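Local coordinates for protein carbohydrate kinase, FGGY (Rhodospirillum rubrum, PDB 3IFR) that probably phosphorylates D-xylulose at the expense of ATP, as a sugar kinase of the FGGY family, at residues D339-L344 against G373-A378; A386-V391 against V477-Y482. One frame throughout, in Å; residues are numbered along the deposited sequence.

Contact 1: residues D339-L344 against G373-A378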
loop_
_atom_site.group_PDB
_atom_site.type_symbol
_atom_site.label_atom_id
_atom_site.label_comp_id
_atom_site.label_asym_id
_atom_site.label_seq_id
_atom_site.Cartn_x
_atom_site.Cartn_y
_atom_site.Cartn_z
ATOM N N ASP A 339 -27.138 9.858 17.432
ATOM C CA ASP A 339 -28.225 10.804 17.714
ATOM C C ASP A 339 -28.297 11.877 16.648
ATOM O O ASP A 339 -28.451 13.056 16.964
ATOM C CB ASP A 339 -28.040 11.446 19.104
ATOM C CG ASP A 339 -28.522 10.538 20.243
ATOM O OD1 ASP A 339 -29.743 10.275 20.319
ATOM O OD2 ASP A 339 -27.698 10.092 21.067
ATOM N N GLY A 340 -28.157 11.471 15.387
ATOM C CA GLY A 340 -28.365 12.394 14.282
ATOM C C GLY A 340 -27.136 13.150 13.816
ATOM O O GLY A 340 -27.221 13.974 12.910
ATOM N N LEU A 341 -25.991 12.872 14.425
ATOM C CA LEU A 341 -24.723 13.409 13.964
ATOM C C LEU A 341 -24.401 12.744 12.635
ATOM O O LEU A 341 -24.638 11.541 12.474
ATOM C CB LEU A 341 -23.612 13.093 14.961
ATOM C CG LEU A 341 -23.372 14.127 16.058
ATOM C CD1 LEU A 341 -22.060 13.892 16.778
ATOM C CD2 LEU A 341 -23.307 15.455 15.386
ATOM N N VAL A 342 -23.887 13.517 11.678
ATOM C CA VAL A 342 -23.393 12.938 10.438
ATOM C C VAL A 342 -22.079 13.595 10.118
ATOM O O VAL A 342 -22.026 14.808 10.011
ATOM C CB VAL A 342 -24.351 13.194 9.254
ATOM C CG1 VAL A 342 -23.893 12.410 8.040
ATOM C CG2 VAL A 342 -25.766 12.826 9.619
ATOM N N CYS A 343 -21.029 12.804 9.940
ATOM C CA CYS A 343 -19.708 13.333 9.616
ATOM C C CYS A 343 -19.182 12.913 8.211
ATOM O O CYS A 343 -19.276 11.745 7.820
ATOM C CB CYS A 343 -18.727 12.947 10.729
ATOM S SG CYS A 343 -16.981 13.023 10.350
ATOM N N LEU A 344 -18.664 13.879 7.450
ATOM C CA LEU A 344 -17.848 13.578 6.294
ATOM C C LEU A 344 -16.391 13.671 6.704
ATOM O O LEU A 344 -15.939 14.720 7.164
ATOM C CB LEU A 344 -18.118 14.584 5.188
ATOM C CG LEU A 344 -19.548 14.578 4.685
ATOM C CD1 LEU A 344 -19.740 15.748 3.764
ATOM C CD2 LEU A 344 -19.869 13.250 3.971
ATOM N N GLY A 373 -18.368 11.963 23.314
ATOM C CA GLY A 373 -18.639 10.616 22.851
ATOM C C GLY A 373 -19.345 10.558 21.509
ATOM O O GLY A 373 -18.975 9.767 20.670
ATOM N N HIS A 374 -20.365 11.395 21.323
ATOM C CA HIS A 374 -21.054 11.497 20.052
ATOM C C HIS A 374 -20.102 11.950 18.958
ATOM O O HIS A 374 -20.136 11.414 17.849
ATOM C CB HIS A 374 -22.166 12.525 20.130
ATOM C CG HIS A 374 -23.350 12.086 20.915
ATOM N ND1 HIS A 374 -23.398 12.189 22.290
ATOM C CD2 HIS A 374 -24.543 11.601 20.522
ATOM C CE1 HIS A 374 -24.576 11.759 22.708
ATOM N NE2 HIS A 374 -25.291 11.397 21.665
ATOM N N LEU A 375 -19.269 12.947 19.248
ATOM C CA LEU A 375 -18.346 13.435 18.230
ATOM C C LEU A 375 -17.371 12.346 17.804
ATOM O O LEU A 375 -17.148 12.129 16.608
ATOM C CB LEU A 375 -17.557 14.689 18.678
ATOM C CG LEU A 375 -18.181 16.092 18.546
ATOM C CD1 LEU A 375 -17.150 17.136 18.096
ATOM C CD2 LEU A 375 -19.287 16.087 17.580
ATOM N N TRP A 376 -16.760 11.703 18.793
ATOM C CA TRP A 376 -15.850 10.600 18.543
ATOM C C TRP A 376 -16.540 9.483 17.739
ATOM O O TRP A 376 -15.990 8.951 16.758
ATOM C CB TRP A 376 -15.357 10.042 19.868
ATOM C CG TRP A 376 -14.255 9.050 19.728
ATOM C CD1 TRP A 376 -14.312 7.737 20.041
ATOM C CD2 TRP A 376 -12.924 9.297 19.249
ATOM N NE1 TRP A 376 -13.100 7.140 19.803
ATOM C CE2 TRP A 376 -12.228 8.077 19.313
ATOM C CE3 TRP A 376 -12.255 10.428 18.760
ATOM C CZ2 TRP A 376 -10.899 7.945 18.893
ATOM C CZ3 TRP A 376 -10.935 10.301 18.355
ATOM C CH2 TRP A 376 -10.267 9.071 18.434
ATOM N N ARG A 377 -17.752 9.156 18.157
ATOM C CA ARG A 377 -18.498 8.087 17.522
ATOM C C ARG A 377 -18.800 8.395 16.074
ATOM O O ARG A 377 -18.582 7.572 15.186
ATOM C CB ARG A 377 -19.804 7.824 18.261
ATOM C CG ARG A 377 -20.634 6.759 17.554
ATOM C CD ARG A 377 -21.465 5.982 18.520
ATOM N NE ARG A 377 -21.907 4.756 17.887
ATOM C CZ ARG A 377 -21.725 3.536 18.387
ATOM N NH1 ARG A 377 -21.100 3.364 19.553
ATOM N NH2 ARG A 377 -22.177 2.494 17.707
ATOM N N ALA A 378 -19.276 9.614 15.846
ATOM C CA ALA A 378 -19.646 10.050 14.521
ATOM C C ALA A 378 -18.437 9.906 13.621
ATOM O O ALA A 378 -18.569 9.485 12.483
ATOM C CB ALA A 378 -20.112 11.488 14.547
HETATM O O HOH W 1 -20.893 9.666 11.000
#
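The imidazole of His374 meets the carboxylate of Asp339 at its edge: NE2 donates to OD2 of Asp339 over 2.8 Å, nearly within the ring plane and with an N-H...O angle of 156°. OD2 accepts on its anti side, somewhat out of the carboxylate plane, and the carboxylate is turned 41° from the ring. His374 CG stands anti to the carbonyl carbon (chi1 -73°), the side from which the ring meets Asp339. On the ring's other nitrogen, ND1 bonds to Thr371 OG1, while His370 packs edge-to-face with the imidazole, so both nitrogens are engaged and the ring's rotation is fixed. An alanine in place of His374 would probably leave the Asp339 carboxylate without this N-H mate and free to turn.

Beyond this polar pair the contact is apolar. CD1 of Leu341 lies against the helix, 3.6 Å from CB of His374 and equally close to CD2 of Leu375. The same methyl lies 3.8 Å from Ala378 CB, which also touches Leu341 CB. Further along, CB of Cys343 sits 4.3 Å from Ala378 CB, and a water bridges the two backbones: it donates to Ala378 O at 2.8 Å and accepts a weak bond from Cys343 N.

Strand 342-344, paired antiparallel with 362-364, thus lies between helices 372-397 and 475-496, with Val342 and Leu344 packing on the latter.

Contact 2: residues A386-V391 against V477-Y482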
loop_
_atom_site.group_PDB
_atom_site.type_symbol
_atom_site.label_atom_id
_atom_site.label_comp_id
_atom_site.label_asym_id
_atom_site.label_seq_id
_atom_site.Cartn_x
_atom_site.Cartn_y
_atom_site.Cartn_z
ATOM N N ALA A 386 -17.063 5.264 4.955
ATOM C CA ALA A 386 -16.226 5.464 3.772
ATOM C C ALA A 386 -15.664 4.129 3.322
ATOM O O ALA A 386 -15.499 3.894 2.123
ATOM C CB ALA A 386 -15.092 6.433 4.032
ATOM N N PHE A 387 -15.335 3.275 4.285
ATOM C CA PHE A 387 -14.891 1.933 3.953
ATOM C C PHE A 387 -16.014 1.174 3.246
ATOM O O PHE A 387 -15.794 0.496 2.261
ATOM C CB PHE A 387 -14.411 1.183 5.208
ATOM C CG PHE A 387 -12.938 1.281 5.430
ATOM C CD1 PHE A 387 -12.062 0.822 4.476
ATOM C CD2 PHE A 387 -12.421 1.855 6.595
ATOM C CE1 PHE A 387 -10.703 0.902 4.664
ATOM C CE2 PHE A 387 -11.051 1.931 6.789
ATOM C CZ PHE A 387 -10.195 1.446 5.814
ATOM N N ARG A 388 -17.225 1.297 3.759
ATOM C CA ARG A 388 -18.376 0.666 3.121
ATOM C C ARG A 388 -18.524 1.082 1.647
ATOM O O ARG A 388 -18.769 0.218 0.770
ATOM C CB ARG A 388 -19.652 0.988 3.877
ATOM C CG ARG A 388 -20.936 0.508 3.172
ATOM C CD ARG A 388 -22.077 0.307 4.151
ATOM N NE ARG A 388 -23.397 0.255 3.505
ATOM C CZ ARG A 388 -24.557 0.083 4.155
ATOM N NH1 ARG A 388 -24.576 -0.045 5.471
ATOM N NH2 ARG A 388 -25.705 0.064 3.489
ATOM N N HIS A 389 -18.366 2.388 1.402
ATOM C CA HIS A 389 -18.495 2.971 0.079
ATOM C C HIS A 389 -17.523 2.325 -0.936
ATOM O O HIS A 389 -17.951 1.821 -1.992
ATOM C CB HIS A 389 -18.376 4.509 0.149
ATOM C CG HIS A 389 -18.509 5.188 -1.169
ATOM N ND1 HIS A 389 -17.866 6.378 -1.466
ATOM C CD2 HIS A 389 -19.182 4.853 -2.299
ATOM C CE1 HIS A 389 -18.150 6.741 -2.697
ATOM N NE2 HIS A 389 -18.951 5.832 -3.224
ATOM N N HIS A 390 -16.236 2.292 -0.608
ATOM C CA HIS A 390 -15.294 1.459 -1.351
ATOM C C HIS A 390 -15.801 0.032 -1.654
ATOM O O HIS A 390 -15.669 -0.464 -2.782
ATOM C CB HIS A 390 -13.971 1.341 -0.603
ATOM C CG HIS A 390 -13.093 2.528 -0.763
ATOM N ND1 HIS A 390 -13.123 3.596 0.109
ATOM C CD2 HIS A 390 -12.147 2.829 -1.688
ATOM C CE1 HIS A 390 -12.230 4.493 -0.264
ATOM N NE2 HIS A 390 -11.633 4.050 -1.360
ATOM N N VAL A 391 -16.310 -0.643 -0.631
ATOM C CA VAL A 391 -16.784 -2.007 -0.798
ATOM C C VAL A 391 -17.905 -2.020 -1.852
ATOM O O VAL A 391 -17.934 -2.869 -2.746
ATOM C CB VAL A 391 -17.294 -2.610 0.558
ATOM C CG1 VAL A 391 -17.835 -4.027 0.357
ATOM C CG2 VAL A 391 -16.168 -2.628 1.584
ATOM N N VAL A 477 -30.227 1.089 11.055
ATOM C CA VAL A 477 -29.637 2.362 11.362
ATOM C C VAL A 477 -28.381 2.670 10.541
ATOM O O VAL A 477 -28.265 3.712 10.008
ATOM C CB VAL A 477 -29.382 2.506 12.839
ATOM C CG1 VAL A 477 -28.680 1.365 13.358
ATOM C CG2 VAL A 477 -28.599 3.661 13.085
ATOM N N TYR A 478 -27.455 1.756 10.406
ATOM C CA TYR A 478 -26.271 2.091 9.620
ATOM C C TYR A 478 -26.565 2.256 8.115
ATOM O O TYR A 478 -25.908 3.060 7.445
ATOM C CB TYR A 478 -25.089 1.164 9.896
ATOM C CG TYR A 478 -24.410 1.494 11.199
ATOM C CD1 TYR A 478 -23.994 2.782 11.462
ATOM C CD2 TYR A 478 -24.184 0.521 12.168
ATOM C CE1 TYR A 478 -23.385 3.118 12.665
ATOM C CE2 TYR A 478 -23.568 0.843 13.353
ATOM C CZ TYR A 478 -23.178 2.145 13.601
ATOM O OH TYR A 478 -22.540 2.484 14.777
ATOM N N ASP A 479 -27.565 1.525 7.610
ATOM C CA ASP A 479 -28.042 1.729 6.261
ATOM C C ASP A 479 -28.527 3.164 6.034
ATOM O O ASP A 479 -28.160 3.797 5.015
ATOM C CB ASP A 479 -29.164 0.756 5.919
ATOM C CG ASP A 479 -28.643 -0.584 5.410
ATOM O OD1 ASP A 479 -27.504 -0.632 4.902
ATOM O OD2 ASP A 479 -29.371 -1.589 5.511
ATOM N N ARG A 480 -29.365 3.652 6.952
ATOM C CA ARG A 480 -29.856 5.022 6.903
ATOM C C ARG A 480 -28.710 6.003 7.105
ATOM O O ARG A 480 -28.664 7.049 6.453
ATOM C CB ARG A 480 -30.912 5.279 7.968
ATOM C CG ARG A 480 -32.292 4.672 7.668
ATOM C CD ARG A 480 -33.374 5.047 8.729
ATOM N NE ARG A 480 -33.679 3.949 9.661
ATOM C CZ ARG A 480 -33.440 3.993 10.972
ATOM N NH1 ARG A 480 -33.730 2.945 11.741
ATOM N NH2 ARG A 480 -32.904 5.084 11.518
ATOM N N LEU A 481 -27.774 5.683 7.998
ATOM C CA LEU A 481 -26.611 6.586 8.165
ATOM C C LEU A 481 -25.870 6.657 6.860
ATOM O O LEU A 481 -25.541 7.757 6.394
ATOM C CB LEU A 481 -25.662 6.178 9.283
ATOM C CG LEU A 481 -24.682 7.280 9.689
ATOM C CD1 LEU A 481 -25.431 8.513 10.079
ATOM C CD2 LEU A 481 -23.795 6.810 10.841
ATOM N N TYR A 482 -25.664 5.489 6.248
ATOM C CA TYR A 482 -24.991 5.405 4.945
ATOM C C TYR A 482 -25.698 6.267 3.911
ATOM O O TYR A 482 -25.062 7.024 3.166
ATOM C CB TYR A 482 -24.931 3.976 4.442
ATOM C CG TYR A 482 -24.129 3.880 3.192
ATOM C CD1 TYR A 482 -22.746 3.956 3.245
ATOM C CD2 TYR A 482 -24.734 3.751 1.946
ATOM C CE1 TYR A 482 -21.970 3.888 2.094
ATOM C CE2 TYR A 482 -23.972 3.674 0.782
ATOM C CZ TYR A 482 -22.584 3.736 0.860
ATOM O OH TYR A 482 -21.773 3.668 -0.272
#
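Arg388 lies flat on the ring of Tyr482, its guanidinium plane only 11° from that of the phenol and the two centres 4.5 Å apart. The stack is displaced: NE stands over the ring toward its rim, 3.7 Å from CG of Tyr482, while Tyr482 CB lies over the middle of the guanidinium. CG of Arg388 is anti to its backbone N (chi1 173°), and with the chain extended from CG to NE the methylenes also meet the ring; CG comes within 3.7 Å of Tyr482 CE1, and CD makes an off-centre CH-pi contact.

Asp479 comes to the guanidinium at its edge, with the carboxylate plane nearly perpendicular to it. OD1 forms a salt bridge with NH2, whose modelled 2.4 Å is too short to be taken literally, and accepts a weak second bond from NH1 at 3.0 Å. At the far end of the tyrosine, OH abuts His389, 3.4 Å from CA and 3.5 Å from CD2, the two side chains crossing at about a right angle.

The axes of segments 386-391 and 477-482, on helices 372-397 and 475-496, pass 11.5 Å apart at 83°, a gap spanned by these long side chains. One cation is therefore shared between an aromatic face and a carboxylate, with Val423 O offering NH1 a weak further acceptor. The arginine's charge probably helps keep Asp479 ionised, and the flat stack would hold the guanidinium in position for the bridge at this surface contact.

How the contacts relate
Both contacts draw on helix 372-397, contact 1 near its start and contact 2 further along, and both have helix 475-496 close by: as a neighbour of the strand in contact 1, as a direct partner in contact 2. Their centres lie about 14 Å apart, and they touch where Arg377 NH2 probably hydrogen-bonds Tyr478 OH, a hydroxyl that also bonds Glu381. Contact 1 is partly buried, with a small aliphatic centre and a histidine-carboxylate bond toward its exposed end. Contact 2 lies at the surface and depends on charge and a cation-pi stack. The two thus join strand to helix and helix to helix by different chemistry.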